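Local coordinates for chloroplastic group IIB intron splicing facilitator CRS2, chloroplastic (Zea mays, PDB 1RYB), which is required for splicing group IIB introns in chloroplasts, acting in complexes with CAF1 or CAF2, and resembles peptidyl-tRNA hydrolases without having their activity, at residues P112-H124 with G139-G151. Sequence-based numbering, arbitrary orientation.
Sequences PNGVLRLQKKGGH and GRREFPRLSIGIG
Strand 116-119 pairs antiparallel with strand 145-149, their axes 4.7 Å apart at closest approach, and forms one edge of the mixed sheet of this peptidyl-tRNA hydrolase fold. Arg117 with Ser147 and Gln119 with Arg145 are the hydrogen-bonded pairs. Past them the ladder runs on into the type II turn Pro112-Val115, where Gly114 N donates to Gly149 O from above the carbonyl plane. A side chain on Gly149 would collide with Pro112 O. One face of the strand pair is apolar: Leu116 and Ile148 lie side by side, CD2 of Leu116 3.7 Å from CG1 of Ile148, and helix 169-192 packs against Leu116 and Leu146.

The other face is polar. A water is held by Gln119 NE2, Ser147 OG and Arg145 O, while Ser147 OG also bonds to Tyr106 and Asp108 of the neighbouring strand. At the start of strand 145-149, the Arg145 side chain ties Lys121-Gly123 to Arg141 and Phe143. Its chain bends at chi2 (88°), bringing the guanidinium under the backbone of Lys121 and Gly122, with Lys121 C 3.5 Å above the centre of one face. NE of Arg145 reaches Phe143 O at 2.7 Å, and NH2 takes a lone pair of Arg141 O. A leucine in place of Arg145 would probably leave the carbonyls of Phe143, Arg141 and Gly123 without their guanidinium donors and let the glycine loop shift. At the far end, a water bridges Asn113 OD1 and Ile150 O, and Asn113 ND2 turns to Gln174 and Glu171. Ile150 lies against Asp107, which by similarity to active hydrolases would stabilise the basic form of the histidine; CRS2 itself lacks the activity. On the loop side, Arg145 NH1 meets Gly123 O at 3.0 Å, with the oxygen in the guanidinium plane.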
loop_
_atom_site.group_PDB
_atom_site.type_symbol
_atom_site.label_atom_id
_atom_site.label_comp_id
_atom_site.label_asym_id
_atom_site.label_seq_id
_atom_site.Cartn_x
_atom_site.Cartn_y
_atom_site.Cartn_z
ATOM N N PRO A 112 -9.864 10.475 7.449
ATOM C CA PRO A 112 -11.211 9.909 7.417
ATOM C C PRO A 112 -11.377 8.735 6.409
ATOM O O PRO A 112 -10.743 8.625 5.363
ATOM C CB PRO A 112 -12.165 11.093 7.027
ATOM C CG PRO A 112 -11.389 12.376 7.360
ATOM C CD PRO A 112 -9.896 11.963 7.355
ATOM N N ASN A 113 -12.342 7.886 6.683
ATOM C CA ASN A 113 -12.551 6.802 5.812
ATOM C C ASN A 113 -12.666 7.155 4.357
ATOM O O ASN A 113 -13.562 7.912 3.875
ATOM C CB ASN A 113 -13.759 5.946 6.273
ATOM C CG ASN A 113 -13.875 4.634 5.555
ATOM O OD1 ASN A 113 -13.294 3.633 5.964
ATOM N ND2 ASN A 113 -14.783 4.600 4.613
ATOM N N GLY A 114 -11.890 6.480 3.575
ATOM C CA GLY A 114 -12.021 6.677 2.150
ATOM C C GLY A 114 -11.168 7.873 1.614
ATOM O O GLY A 114 -11.081 8.093 0.404
ATOM N N VAL A 115 -10.609 8.682 2.471
ATOM C CA VAL A 115 -9.809 9.807 1.959
ATOM C C VAL A 115 -8.402 9.344 1.606
ATOM O O VAL A 115 -7.724 8.659 2.393
ATOM C CB VAL A 115 -9.771 10.899 3.037
ATOM C CG1 VAL A 115 -8.892 12.052 2.583
ATOM C CG2 VAL A 115 -11.212 11.416 3.201
ATOM N N LEU A 116 -7.911 9.750 0.407
ATOM C CA LEU A 116 -6.550 9.363 0.033
ATOM C C LEU A 116 -5.589 10.482 0.284
ATOM O O LEU A 116 -5.921 11.670 0.142
ATOM C CB LEU A 116 -6.475 9.048 -1.476
ATOM C CG LEU A 116 -7.341 7.857 -1.924
ATOM C CD1 LEU A 116 -7.202 7.599 -3.440
ATOM C CD2 LEU A 116 -6.942 6.567 -1.199
ATOM N N ARG A 117 -4.347 10.150 0.497
ATOM C CA ARG A 117 -3.372 11.204 0.546
ATOM C C ARG A 117 -2.054 10.699 0.003
ATOM O O ARG A 117 -1.670 9.544 0.238
ATOM C CB ARG A 117 -3.265 11.795 1.954
ATOM C CG ARG A 117 -1.997 12.570 2.196
ATOM C CD ARG A 117 -1.870 13.138 3.623
ATOM N NE ARG A 117 -1.020 14.329 3.626
ATOM C CZ ARG A 117 -0.841 15.155 4.667
ATOM N NH1 ARG A 117 -1.467 14.967 5.846
ATOM N NH2 ARG A 117 -0.022 16.223 4.512
ATOM N N LEU A 118 -1.310 11.557 -0.721
ATOM C CA LEU A 118 -0.040 11.090 -1.228
ATOM C C LEU A 118 1.056 11.874 -0.600
ATOM O O LEU A 118 1.011 13.071 -0.691
ATOM C CB LEU A 118 -0.013 11.342 -2.749
ATOM C CG LEU A 118 1.400 11.192 -3.256
ATOM C CD1 LEU A 118 1.814 9.710 -3.174
ATOM C CD2 LEU A 118 1.473 11.661 -4.706
ATOM N N GLN A 119 2.077 11.227 -0.046
ATOM C CA GLN A 119 3.246 11.908 0.534
ATOM C C GLN A 119 4.515 11.357 -0.035
ATOM O O GLN A 119 4.537 10.222 -0.372
ATOM C CB GLN A 119 3.390 11.828 2.056
ATOM C CG GLN A 119 2.234 12.517 2.773
ATOM C CD GLN A 119 2.124 12.088 4.215
ATOM O OE1 GLN A 119 2.468 12.839 5.151
ATOM N NE2 GLN A 119 1.744 10.837 4.399
ATOM N N LYS A 120 5.621 12.144 -0.042
ATOM C CA LYS A 120 6.883 11.662 -0.623
ATOM C C LYS A 120 7.891 11.291 0.410
ATOM O O LYS A 120 9.000 10.799 0.146
ATOM C CB LYS A 120 7.428 12.635 -1.638
ATOM C CG LYS A 120 6.331 13.093 -2.576
ATOM C CD LYS A 120 6.427 12.440 -3.942
ATOM C CE LYS A 120 5.812 13.329 -5.007
ATOM N NZ LYS A 120 6.642 13.428 -6.218
ATOM N N LYS A 121 7.485 11.462 1.593
ATOM C CA LYS A 121 8.318 11.065 2.679
ATOM C C LYS A 121 7.517 11.134 3.940
ATOM O O LYS A 121 6.333 11.466 3.872
ATOM C CB LYS A 121 9.535 11.898 2.747
ATOM C CG LYS A 121 9.206 13.361 3.015
ATOM C CD LYS A 121 10.469 14.206 3.005
ATOM C CE LYS A 121 10.179 15.678 3.068
ATOM N NZ LYS A 121 9.101 15.971 4.025
ATOM N N GLY A 122 8.116 10.795 5.075
ATOM C CA GLY A 122 7.401 10.911 6.349
ATOM C C GLY A 122 7.736 9.786 7.333
ATOM O O GLY A 122 8.342 8.791 6.961
ATOM N N GLY A 123 7.333 9.959 8.573
ATOM C CA GLY A 123 7.480 8.867 9.550
ATOM C C GLY A 123 6.372 7.795 9.283
ATOM O O GLY A 123 5.698 7.860 8.259
ATOM N N HIS A 124 6.178 6.835 10.221
ATOM C CA HIS A 124 5.212 5.720 10.085
ATOM C C HIS A 124 3.811 5.952 10.698
ATOM O O HIS A 124 2.854 5.153 10.537
ATOM C CB HIS A 124 5.814 4.435 10.675
ATOM C CG HIS A 124 6.392 4.648 12.030
ATOM N ND1 HIS A 124 5.585 4.933 13.097
ATOM C CD2 HIS A 124 7.651 4.628 12.455
ATOM C CE1 HIS A 124 6.356 5.031 14.152
ATOM N NE2 HIS A 124 7.602 4.820 13.801
ATOM N N GLY A 139 16.373 2.677 7.650
ATOM C CA GLY A 139 15.875 3.875 8.361
ATOM C C GLY A 139 15.424 4.983 7.402
ATOM O O GLY A 139 14.851 5.954 7.799
ATOM N N ARG A 140 15.683 4.833 6.104
ATOM C CA ARG A 140 15.260 5.847 5.173
ATOM C C ARG A 140 13.740 6.041 5.067
ATOM O O ARG A 140 12.968 5.115 4.996
ATOM C CB ARG A 140 15.844 5.580 3.814
ATOM C CG ARG A 140 17.346 5.423 3.906
ATOM C CD ARG A 140 18.039 5.250 2.566
ATOM N NE ARG A 140 17.882 3.910 1.985
ATOM C CZ ARG A 140 18.325 3.573 0.762
ATOM N NH1 ARG A 140 18.148 2.322 0.276
ATOM N NH2 ARG A 140 18.977 4.513 0.022
ATOM N N ARG A 141 13.332 7.261 4.963
ATOM C CA ARG A 141 11.932 7.606 4.922
ATOM C C ARG A 141 11.497 8.288 3.655
ATOM O O ARG A 141 10.333 8.523 3.474
ATOM C CB ARG A 141 11.594 8.553 6.049
ATOM C CG ARG A 141 11.769 7.812 7.365
ATOM C CD ARG A 141 11.271 8.601 8.596
ATOM N NE ARG A 141 11.924 9.895 8.808
ATOM C CZ ARG A 141 13.107 10.085 9.421
ATOM N NH1 ARG A 141 13.821 9.077 9.915
ATOM N NH2 ARG A 141 13.574 11.323 9.530
ATOM N N GLU A 142 12.421 8.598 2.788
ATOM C CA GLU A 142 12.083 9.336 1.615
ATOM C C GLU A 142 11.529 8.510 0.466
ATOM O O GLU A 142 12.001 8.610 -0.700
ATOM C CB GLU A 142 13.224 10.284 1.137
ATOM C CG GLU A 142 13.812 11.218 2.247
ATOM C CD GLU A 142 14.468 10.516 3.439
ATOM O OE1 GLU A 142 14.384 10.950 4.582
ATOM O OE2 GLU A 142 15.197 9.440 3.128
ATOM N N PHE A 143 10.561 7.710 0.800
ATOM C CA PHE A 143 9.884 6.948 -0.215
ATOM C C PHE A 143 8.423 7.420 -0.277
ATOM O O PHE A 143 7.854 7.807 0.713
ATOM C CB PHE A 143 10.029 5.409 -0.028
ATOM C CG PHE A 143 9.540 4.905 1.294
ATOM C CD1 PHE A 143 8.209 4.525 1.473
ATOM C CD2 PHE A 143 10.411 4.847 2.383
ATOM C CE1 PHE A 143 7.737 4.068 2.703
ATOM C CE2 PHE A 143 9.953 4.409 3.626
ATOM C CZ PHE A 143 8.615 4.030 3.784
ATOM N N PRO A 144 7.808 7.365 -1.425
ATOM C CA PRO A 144 6.431 7.782 -1.520
ATOM C C PRO A 144 5.414 6.793 -0.872
ATOM O O PRO A 144 5.610 5.595 -0.881
ATOM C CB PRO A 144 6.127 7.846 -3.012
ATOM C CG PRO A 144 7.185 6.969 -3.639
ATOM C CD PRO A 144 8.369 6.964 -2.724
ATOM N N ARG A 145 4.297 7.378 -0.382
ATOM C CA ARG A 145 3.234 6.633 0.254
ATOM C C ARG A 145 1.942 7.121 -0.187
ATOM O O ARG A 145 1.686 8.324 -0.178
ATOM C CB ARG A 145 3.171 6.859 1.763
ATOM C CG ARG A 145 4.460 6.731 2.505
ATOM C CD ARG A 145 5.191 8.037 2.547
ATOM N NE ARG A 145 6.522 7.802 3.103
ATOM C CZ ARG A 145 6.753 7.720 4.386
ATOM N NH1 ARG A 145 5.761 7.875 5.279
ATOM N NH2 ARG A 145 8.002 7.504 4.802
ATOM N N LEU A 146 1.002 6.188 -0.346
ATOM C CA LEU A 146 -0.382 6.544 -0.592
ATOM C C LEU A 146 -1.157 6.035 0.606
ATOM O O LEU A 146 -1.278 4.810 0.841
ATOM C CB LEU A 146 -0.957 5.900 -1.862
ATOM C CG LEU A 146 -2.427 6.219 -2.117
ATOM C CD1 LEU A 146 -2.629 7.686 -2.524
ATOM C CD2 LEU A 146 -2.941 5.293 -3.214
ATOM N N SER A 147 -1.651 7.000 1.448
ATOM C CA SER A 147 -2.404 6.631 2.657
ATOM C C SER A 147 -3.838 6.460 2.240
ATOM O O SER A 147 -4.346 7.289 1.452
ATOM C CB SER A 147 -2.392 7.777 3.714
ATOM O OG SER A 147 -1.083 8.000 4.181
ATOM N N ILE A 148 -4.484 5.424 2.756
ATOM C CA ILE A 148 -5.899 5.180 2.511
ATOM C C ILE A 148 -6.618 5.353 3.855
ATOM O O ILE A 148 -6.450 4.520 4.729
ATOM C CB ILE A 148 -6.216 3.767 1.977
ATOM C CG1 ILE A 148 -5.582 3.625 0.617
ATOM C CG2 ILE A 148 -7.714 3.628 1.816
ATOM C CD1 ILE A 148 -5.507 2.166 0.152
ATOM N N GLY A 149 -7.370 6.495 4.022
ATOM C CA GLY A 149 -7.984 6.765 5.316
ATOM C C GLY A 149 -8.977 5.700 5.712
ATOM O O GLY A 149 -9.776 5.198 4.923
ATOM N N ILE A 150 -8.915 5.358 6.968
ATOM C CA ILE A 150 -9.912 4.429 7.564
ATOM C C ILE A 150 -10.610 5.027 8.854
ATOM O O ILE A 150 -11.462 4.401 9.454
ATOM C CB ILE A 150 -9.331 3.021 7.842
ATOM C CG1 ILE A 150 -8.135 3.064 8.855
ATOM C CG2 ILE A 150 -8.944 2.367 6.511
ATOM C CD1 ILE A 150 -7.882 1.718 9.564
ATOM N N GLY A 151 -10.206 6.226 9.244
ATOM C CA GLY A 151 -10.715 6.920 10.429
ATOM C C GLY A 151 -10.250 6.263 11.700
ATOM O O GLY A 151 -9.471 5.370 11.643
HETATM O O HOH W 1 -13.024 2.594 8.344
HETATM O O HOH W 2 0.537 9.422 2.478
HETATM O O HOH W 3 9.898 10.283 -2.457
#